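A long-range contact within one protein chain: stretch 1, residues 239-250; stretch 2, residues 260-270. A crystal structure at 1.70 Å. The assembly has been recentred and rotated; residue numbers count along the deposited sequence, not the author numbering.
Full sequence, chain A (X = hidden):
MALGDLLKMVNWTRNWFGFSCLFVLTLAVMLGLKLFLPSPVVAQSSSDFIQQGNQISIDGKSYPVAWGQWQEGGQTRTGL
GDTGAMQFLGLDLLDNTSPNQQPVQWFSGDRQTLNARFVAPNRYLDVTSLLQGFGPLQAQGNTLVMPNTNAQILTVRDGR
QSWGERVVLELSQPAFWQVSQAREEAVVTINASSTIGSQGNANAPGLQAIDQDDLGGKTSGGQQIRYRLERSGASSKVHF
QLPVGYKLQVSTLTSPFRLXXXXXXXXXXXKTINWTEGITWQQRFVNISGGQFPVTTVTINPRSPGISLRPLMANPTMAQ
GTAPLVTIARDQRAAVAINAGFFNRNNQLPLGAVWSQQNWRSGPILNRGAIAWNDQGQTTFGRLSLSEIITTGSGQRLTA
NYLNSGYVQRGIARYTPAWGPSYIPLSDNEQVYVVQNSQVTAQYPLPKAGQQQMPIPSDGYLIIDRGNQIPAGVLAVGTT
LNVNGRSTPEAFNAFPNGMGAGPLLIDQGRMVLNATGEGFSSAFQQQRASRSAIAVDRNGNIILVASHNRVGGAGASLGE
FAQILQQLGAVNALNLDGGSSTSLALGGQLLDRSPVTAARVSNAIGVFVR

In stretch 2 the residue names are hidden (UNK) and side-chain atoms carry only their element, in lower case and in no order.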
ATOM      1  N   HIS A 239       6.141 -20.981 -17.893  1.00  5.81           N
ATOM      2  CA  HIS A 239       6.598 -21.065 -16.511  1.00  5.23           C
ATOM      3  C   HIS A 239       8.108 -21.008 -16.418  1.00  6.47           C
ATOM      4  O   HIS A 239       8.791 -21.832 -17.023  1.00  8.22           O
ATOM      5  CB  HIS A 239       6.118 -22.373 -15.898  1.00  5.07           C
ATOM      6  CG  HIS A 239       4.637 -22.470 -15.805  1.00  7.64           C
ATOM      7  ND1 HIS A 239       3.933 -22.016 -14.705  1.00  7.39           N
ATOM      8  CD2 HIS A 239       3.713 -22.936 -16.678  1.00  7.45           C
ATOM      9  CE1 HIS A 239       2.645 -22.210 -14.902  1.00  7.03           C
ATOM     10  NE2 HIS A 239       2.478 -22.761 -16.097  1.00  9.50           N
ATOM     11  N   PHE A 240       8.625 -20.048 -15.650  1.00  7.37           N
ATOM     12  CA  PHE A 240      10.069 -19.835 -15.539  1.00  6.12           C
ATOM     13  C   PHE A 240      10.617 -20.191 -14.174  1.00  9.22           C
ATOM     14  O   PHE A 240      10.034 -19.843 -13.138  1.00  7.98           O
ATOM     15  CB  PHE A 240      10.425 -18.365 -15.804  1.00  6.38           C
ATOM     16  CG  PHE A 240      10.304 -17.958 -17.246  1.00  9.11           C
ATOM     17  CD1 PHE A 240       9.080 -17.561 -17.770  1.00  8.44           C
ATOM     18  CD2 PHE A 240      11.416 -17.975 -18.078  1.00  8.05           C
ATOM     19  CE1 PHE A 240       8.966 -17.188 -19.116  1.00  8.09           C
ATOM     20  CE2 PHE A 240      11.316 -17.598 -19.424  1.00  8.66           C
ATOM     21  CZ  PHE A 240      10.091 -17.203 -19.942  1.00  8.47           C
ATOM     22  N   GLN A 241      11.769 -20.853 -14.186  1.00  7.48           N
ATOM     23  CA  GLN A 241      12.602 -20.991 -13.006  1.00  6.88           C
ATOM     24  C   GLN A 241      13.845 -20.116 -13.220  1.00 10.27           C
ATOM     25  O   GLN A 241      14.673 -20.387 -14.093  1.00 10.04           O
ATOM     26  CB  GLN A 241      13.003 -22.449 -12.801  1.00  8.23           C
ATOM     27  CG  GLN A 241      13.808 -22.692 -11.530  1.00  8.59           C
ATOM     28  CD  GLN A 241      12.950 -22.608 -10.274  1.00  8.93           C
ATOM     29  OE1 GLN A 241      11.787 -23.022 -10.279  1.00 11.43           O
ATOM     30  NE2 GLN A 241      13.517 -22.068  -9.195  1.00 10.13           N
ATOM     31  N   LEU A 242      13.974 -19.058 -12.431  1.00  7.76           N
ATOM     32  CA  LEU A 242      15.025 -18.063 -12.660  1.00  8.30           C
ATOM     33  C   LEU A 242      16.134 -18.139 -11.628  1.00 11.73           C
ATOM     34  O   LEU A 242      15.882 -18.472 -10.470  1.00 11.67           O
ATOM     35  CB  LEU A 242      14.426 -16.652 -12.622  1.00  9.08           C
ATOM     36  CG  LEU A 242      13.349 -16.352 -13.663  1.00 10.48           C
ATOM     37  CD1 LEU A 242      12.724 -14.979 -13.431  1.00  9.72           C
ATOM     38  CD2 LEU A 242      13.930 -16.454 -15.066  1.00  8.05           C
ATOM     39  N   PRO A 243      17.368 -17.813 -12.041  1.00 12.66           N
ATOM     40  CA  PRO A 243      18.453 -17.617 -11.075  1.00 13.72           C
ATOM     41  C   PRO A 243      18.053 -16.534 -10.073  1.00 11.05           C
ATOM     42  O   PRO A 243      17.298 -15.613 -10.426  1.00 10.50           O
ATOM     43  CB  PRO A 243      19.610 -17.113 -11.943  1.00 15.90           C
ATOM     44  CG  PRO A 243      19.302 -17.592 -13.326  1.00 20.85           C
ATOM     45  CD  PRO A 243      17.802 -17.589 -13.429  1.00 14.08           C
ATOM     46  N   VAL A 244      18.527 -16.657  -8.839  1.00 13.90           N
ATOM     47  CA  VAL A 244      18.258 -15.660  -7.808  1.00 12.93           C
ATOM     48  C   VAL A 244      18.620 -14.265  -8.308  1.00 13.90           C
ATOM     49  O   VAL A 244      19.672 -14.075  -8.908  1.00 17.49           O
ATOM     50  CB  VAL A 244      19.057 -15.960  -6.528  1.00 16.68           C
ATOM     51  CG1 VAL A 244      19.047 -14.754  -5.589  1.00 16.16           C
ATOM     52  CG2 VAL A 244      18.495 -17.196  -5.816  1.00 15.90           C
ATOM     53  N   GLY A 245      17.735 -13.299  -8.085  1.00 13.66           N
ATOM     54  CA  GLY A 245      18.004 -11.930  -8.478  1.00 18.65           C
ATOM     55  C   GLY A 245      17.437 -11.546  -9.836  1.00 18.73           C
ATOM     56  O   GLY A 245      17.272 -10.362 -10.126  1.00 19.19           O
ATOM     57  N   TYR A 246      17.126 -12.535 -10.669  1.00 12.37           N
ATOM     58  CA  TYR A 246      16.602 -12.256 -12.008  1.00 13.93           C
ATOM     59  C   TYR A 246      15.104 -11.993 -12.016  1.00 14.62           C
ATOM     60  O   TYR A 246      14.354 -12.602 -11.262  1.00 11.47           O
ATOM     61  CB  TYR A 246      16.961 -13.391 -12.967  1.00 12.71           C
ATOM     62  CG  TYR A 246      18.393 -13.297 -13.423  1.00 15.53           C
ATOM     63  CD1 TYR A 246      19.440 -13.523 -12.539  1.00 18.06           C
ATOM     64  CD2 TYR A 246      18.702 -12.958 -14.732  1.00 18.26           C
ATOM     65  CE1 TYR A 246      20.774 -13.425 -12.954  1.00 19.90           C
ATOM     66  CE2 TYR A 246      20.024 -12.861 -15.157  1.00 20.81           C
ATOM     67  CZ  TYR A 246      21.051 -13.093 -14.264  1.00 26.17           C
ATOM     68  OH  TYR A 246      22.360 -12.991 -14.684  1.00 32.74           O
ATOM     69  N   LYS A 247      14.678 -11.072 -12.873  1.00 10.35           N
ATOM     70  CA  LYS A 247      13.263 -10.773 -13.051  1.00 14.83           C
ATOM     71  C   LYS A 247      12.942 -10.888 -14.521  1.00 12.34           C
ATOM     72  O   LYS A 247      13.846 -10.998 -15.342  1.00 13.47           O
ATOM     73  CB  LYS A 247      12.952  -9.348 -12.589  1.00 14.22           C
ATOM     74  CG  LYS A 247      13.397  -9.033 -11.163  1.00 17.84           C
ATOM     75  CD  LYS A 247      13.014  -7.595 -10.800  1.00 20.23           C
ATOM     76  CE  LYS A 247      13.897  -7.033  -9.692  1.00 23.81           C
ATOM     77  NZ  LYS A 247      13.543  -5.627  -9.381  1.00 20.79           N
ATOM     78  N   LEU A 248      11.663 -10.866 -14.860  1.00  9.67           N
ATOM     79  CA  LEU A 248      11.274 -10.838 -16.264  1.00 11.78           C
ATOM     80  C   LEU A 248      10.942  -9.418 -16.691  1.00 14.96           C
ATOM     81  O   LEU A 248      10.271  -8.688 -15.970  1.00 13.39           O
ATOM     82  CB  LEU A 248      10.061 -11.723 -16.510  1.00 11.22           C
ATOM     83  CG  LEU A 248      10.209 -13.195 -16.160  1.00  8.32           C
ATOM     84  CD1 LEU A 248       8.961 -13.945 -16.606  1.00  9.28           C
ATOM     85  CD2 LEU A 248      11.459 -13.761 -16.837  1.00  7.84           C
ATOM     86  N   GLN A 249      11.427  -9.020 -17.858  1.00 11.13           N
ATOM     87  CA  GLN A 249      10.947  -7.792 -18.483  1.00 13.31           C
ATOM     88  C   GLN A 249      10.332  -8.188 -19.814  1.00 14.39           C
ATOM     89  O   GLN A 249      11.022  -8.717 -20.680  1.00 11.99           O
ATOM     90  CB  GLN A 249      12.090  -6.798 -18.690  1.00 12.66           C
ATOM     91  CG  GLN A 249      11.695  -5.556 -19.499  1.00 15.23           C
ATOM     92  CD  GLN A 249      12.855  -4.581 -19.685  1.00 26.15           C
ATOM     93  OE1 GLN A 249      13.824  -4.585 -18.918  1.00 28.73           O
ATOM     94  NE2 GLN A 249      12.755  -3.737 -20.707  1.00 28.77           N
ATOM     95  N   VAL A 250       9.033  -7.943 -19.966  1.00 12.16           N
ATOM     96  CA  VAL A 250       8.299  -8.416 -21.134  1.00 13.08           C
ATOM     97  C   VAL A 250       7.841  -7.260 -22.010  1.00 16.20           C
ATOM     98  O   VAL A 250       7.343  -6.254 -21.505  1.00 16.67           O
ATOM     99  CB  VAL A 250       7.064  -9.236 -20.711  1.00 11.09           C
ATOM    100  CG1 VAL A 250       6.393  -9.873 -21.927  1.00 11.71           C
ATOM    101  CG2 VAL A 250       7.467 -10.307 -19.724  1.00 12.50           C
ATOM    102  N   UNK A 260       8.205 -10.684 -26.370  1.00  9.47           N
ATOM    103  CA  UNK A 260       9.603 -10.845 -26.017  1.00 10.73           C
ATOM    104  C   UNK A 260       9.742 -10.923 -24.499  1.00 12.69           C
ATOM    105  O   UNK A 260       9.339 -10.000 -23.784  1.00 14.38           O
ATOM    106  c   UNK A 260      10.246  -9.537 -28.041  1.00 12.77           C
ATOM    107  c   UNK A 260      10.430  -9.666 -26.545  1.00 13.82           C
ATOM    108  c   UNK A 260      11.895  -9.857 -26.212  1.00 15.98           C
ATOM    109  N   UNK A 261      10.299 -12.023 -24.005  1.00 11.70           N
ATOM    110  CA  UNK A 261      10.475 -12.198 -22.560  1.00 11.71           C
ATOM    111  C   UNK A 261      11.949 -12.186 -22.191  1.00 10.23           C
ATOM    112  O   UNK A 261      12.683 -13.122 -22.501  1.00 10.39           O
ATOM    113  c   UNK A 261      10.055 -13.683 -20.574  1.00  9.17           C
ATOM    114  c   UNK A 261       8.369 -13.566 -22.431  1.00 11.95           C
ATOM    115  c   UNK A 261       7.766 -14.979 -22.346  1.00  8.78           C
ATOM    116  c   UNK A 261       9.854 -13.517 -22.076  1.00 10.95           C
ATOM    117  N   UNK A 262      12.391 -11.122 -21.530  1.00 11.39           N
ATOM    118  CA  UNK A 262      13.792 -11.010 -21.154  1.00 11.30           C
ATOM    119  C   UNK A 262      13.975 -11.332 -19.666  1.00 13.46           C
ATOM    120  O   UNK A 262      13.243 -10.817 -18.815  1.00 13.90           O
ATOM    121  c   UNK A 262      14.336  -9.299 -22.951  1.00 18.53           C
ATOM    122  o   UNK A 262      14.608 -10.211 -23.748  1.00 16.54           O
ATOM    123  o   UNK A 262      14.082  -8.136 -23.327  1.00 21.37           O
ATOM    124  c   UNK A 262      14.321  -9.606 -21.464  1.00 13.30           C
ATOM    125  N   UNK A 263      14.940 -12.194 -19.361  1.00 10.40           N
ATOM    126  CA  UNK A 263      15.303 -12.481 -17.970  1.00 11.55           C
ATOM    127  C   UNK A 263      16.593 -11.735 -17.638  1.00 12.34           C
ATOM    128  O   UNK A 263      17.633 -11.979 -18.248  1.00 10.40           O
ATOM    129  c   UNK A 263      15.470 -13.978 -17.747  1.00 10.79           C
ATOM    130  N   UNK A 264      16.524 -10.814 -16.680  1.00  8.92           N
ATOM    131  CA  UNK A 264      17.680  -9.988 -16.331  1.00 15.28           C
ATOM    132  C   UNK A 264      17.557  -9.472 -14.898  1.00 16.35           C
ATOM    133  O   UNK A 264      16.460  -9.456 -14.329  1.00 13.49           O
ATOM    134  n   UNK A 264      17.893  -6.107 -18.550  1.00 21.49           N
ATOM    135  c   UNK A 264      16.664  -6.892 -18.508  1.00 17.05           C
ATOM    136  n   UNK A 264      17.447  -5.202 -20.615  1.00 24.81           N
ATOM    137  c   UNK A 264      16.640  -7.851 -17.316  1.00 15.36           C
ATOM    138  c   UNK A 264      17.821  -8.818 -17.325  1.00 13.12           C
ATOM    139  c   UNK A 264      18.241  -5.319 -19.561  1.00 23.14           C
ATOM    140  n   UNK A 264      19.385  -4.653 -19.516  1.00 23.12           N
ATOM    141  N   UNK A 265      18.680  -9.041 -14.326  1.00 12.65           N
ATOM    142  CA  UNK A 265      18.696  -8.543 -12.955  1.00 14.04           C
ATOM    143  C   UNK A 265      18.403  -7.041 -12.861  1.00 13.24           C
ATOM    144  O   UNK A 265      17.928  -6.558 -11.833  1.00 16.07           O
ATOM    145  c   UNK A 265      20.022  -8.871 -12.283  1.00 15.22           C
ATOM    146  N   UNK A 266      18.689  -6.295 -13.922  1.00 14.32           N
ATOM    147  CA  UNK A 266      18.454  -4.849 -13.891  1.00 16.61           C
ATOM    148  C   UNK A 266      17.090  -4.475 -14.490  1.00 17.79           C
ATOM    149  O   UNK A 266      16.993  -4.012 -15.629  1.00 17.10           O
ATOM    150  c   UNK A 266      19.596  -4.097 -14.581  1.00 16.82           C
ATOM    151  c   UNK A 266      19.864  -4.606 -15.986  1.00 19.73           C
ATOM    152  o   UNK A 266      19.651  -5.812 -16.237  1.00 18.46           O
ATOM    153  o   UNK A 266      20.282  -3.796 -16.841  1.00 25.66           O
ATOM    154  N   UNK A 267      16.039  -4.670 -13.695  1.00 17.28           N
ATOM    155  CA  UNK A 267      14.658  -4.474 -14.128  1.00 14.03           C
ATOM    156  C   UNK A 267      13.888  -4.058 -12.890  1.00 15.45           C
ATOM    157  O   UNK A 267      14.345  -4.326 -11.776  1.00 14.19           O
ATOM    158  c   UNK A 267      14.098  -5.778 -14.685  1.00 11.15           C
ATOM    159  N   UNK A 268      12.714  -3.419 -13.060  1.00 14.18           N
ATOM    160  CA  UNK A 268      12.032  -3.028 -14.300  1.00 12.45           C
ATOM    161  C   UNK A 268      12.629  -1.740 -14.860  1.00 13.66           C
ATOM    162  O   UNK A 268      13.370  -1.061 -14.145  1.00 13.96           O
ATOM    163  c   UNK A 268      10.592  -2.798 -13.836  1.00 12.80           C
ATOM    164  c   UNK A 268      10.742  -2.324 -12.425  1.00 14.60           C
ATOM    165  c   UNK A 268      11.896  -3.114 -11.868  1.00 15.10           C
ATOM    166  N   UNK A 269      12.324  -1.413 -16.123  1.00 16.29           N
ATOM    167  CA  UNK A 269      12.913  -0.215 -16.731  1.00 14.15           C
ATOM    168  C   UNK A 269      12.361   1.081 -16.134  1.00 16.10           C
ATOM    169  O   UNK A 269      11.307   1.057 -15.482  1.00 13.54           O
ATOM    170  c   UNK A 269      11.557  -2.217 -17.095  1.00 16.38           C
ATOM    171  c   UNK A 269      12.523  -0.346 -18.207  1.00 15.77           C
ATOM    172  c   UNK A 269      11.353  -1.272 -18.230  1.00 16.28           C
ATOM    173  N   UNK A 270      13.059   2.197 -16.348  1.00 14.61           N
ATOM    174  CA  UNK A 270      12.632   3.475 -15.776  1.00 10.27           C
ATOM    175  C   UNK A 270      11.369   3.971 -16.450  1.00 12.94           C
ATOM    176  O   UNK A 270      11.107   3.664 -17.613  1.00 15.26           O
ATOM    177  c   UNK A 270      13.868   5.059 -17.280  1.00 15.62           C
ATOM    178  c   UNK A 270      13.728   4.549 -15.862  1.00 14.74           C
ATOM    179  c   UNK A 270      15.050   3.991 -15.361  1.00 16.25           C
TER
HETATM  180  O   HOH W   1      17.205  -7.489  -9.343  1.00 28.45           O
HETATM  181  O   HOH W   2      11.628  -7.395 -23.192  1.00 18.60           O
HETATM  182  O   HOH W   3      15.315  -2.857 -17.088  1.00 20.21           O

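Position 260 carries three side-chain carbons, one bearing the other two. They make no contact with stretch 1, but the backbone O approaches Val250. The fork at the first carbon is valine, Val260. Val260 O lies 3.3 Å from Val250 CA, a CA-H...O contact.

Position 261 has four carbons, forked at the first, with one arm two carbons long. The one-carbon arm lies against the Phe240 ring and Leu248. This is isoleucine, Ile261. It shares a sheet face with Leu248 and Val250. Its CG2 lies 3.6 Å from Phe240 CZ and 4.0 Å from Leu248 CD2.

Position 262 has two carbons, the second carrying two oxygens. Its backbone pairs with Gln249 both ways. This short carboxylate is aspartate, Asp262. Gln249 N donates to Asp262 O at 2.7 Å, and Asp262 N to Gln249 O at 2.9 Å. A water donates to both Gln249 O and Asp262 OD2.

Position 263 has a single carbon, which meets Leu242 and Leu248. It is alanine, Ala263. Its CB sits 4.0 Å from Leu242 CD2 and 4.1 Å from Leu248 CD2.

Position 264 has three carbons, a nitrogen, then a carbon carrying two more nitrogens. The chain passes the Gln249 side chain, and the backbone pairs with Lys247. The guanidinium marks arginine, Arg264. Its CD is 3.7 Å from Gln249 OE1. Lys247 N donates to Arg264 O at 2.8 Å, and Arg264 N to Lys247 O at 3.0 Å.

Position 265 has one carbon. Its backbone N lies over one face of the Tyr246 ring, 3.9 Å from Tyr246 CD2. It is alanine, Ala265. A water bridges Ala265 O and Gly245 O.

Position 266 has two carbons, the second with two oxygens. They do not touch stretch 1. This is aspartate, Asp266. Asp266 OD1 forms a salt bridge with Arg264 NE at 2.9 Å.

Position 267 has one carbon. Its backbone O accepts a hydrogen bond from Lys247 NZ at 2.8 Å. It is alanine, Ala267.

Position 268 has three carbons closing a ring onto its own N. The ring meets the end of Lys247. This is proline, Pro268, preceded by a cis peptide bond. Its CD is 3.9 Å from Lys247 NZ.

Position 269 has the same ring, which meets the end of Gln249. It is also proline, Pro269. Its CD packs 3.7 Å from Gln249 CD.

Position 270 has three carbons, one carrying two, out of reach of stretch 1. It is valine, Val270.

The contact is an antiparallel strand pair. Four backbone hydrogen bonds join Lys247 to Arg264 and Gln249 to Asp262. On one face, Leu248 and Val250 pack with Ile261 and Ala263. On the other, the Lys247 and Gln249 side chains extend the contact to the loop after the strand.

Stretch 2 (260-270) VIDARADAPPV
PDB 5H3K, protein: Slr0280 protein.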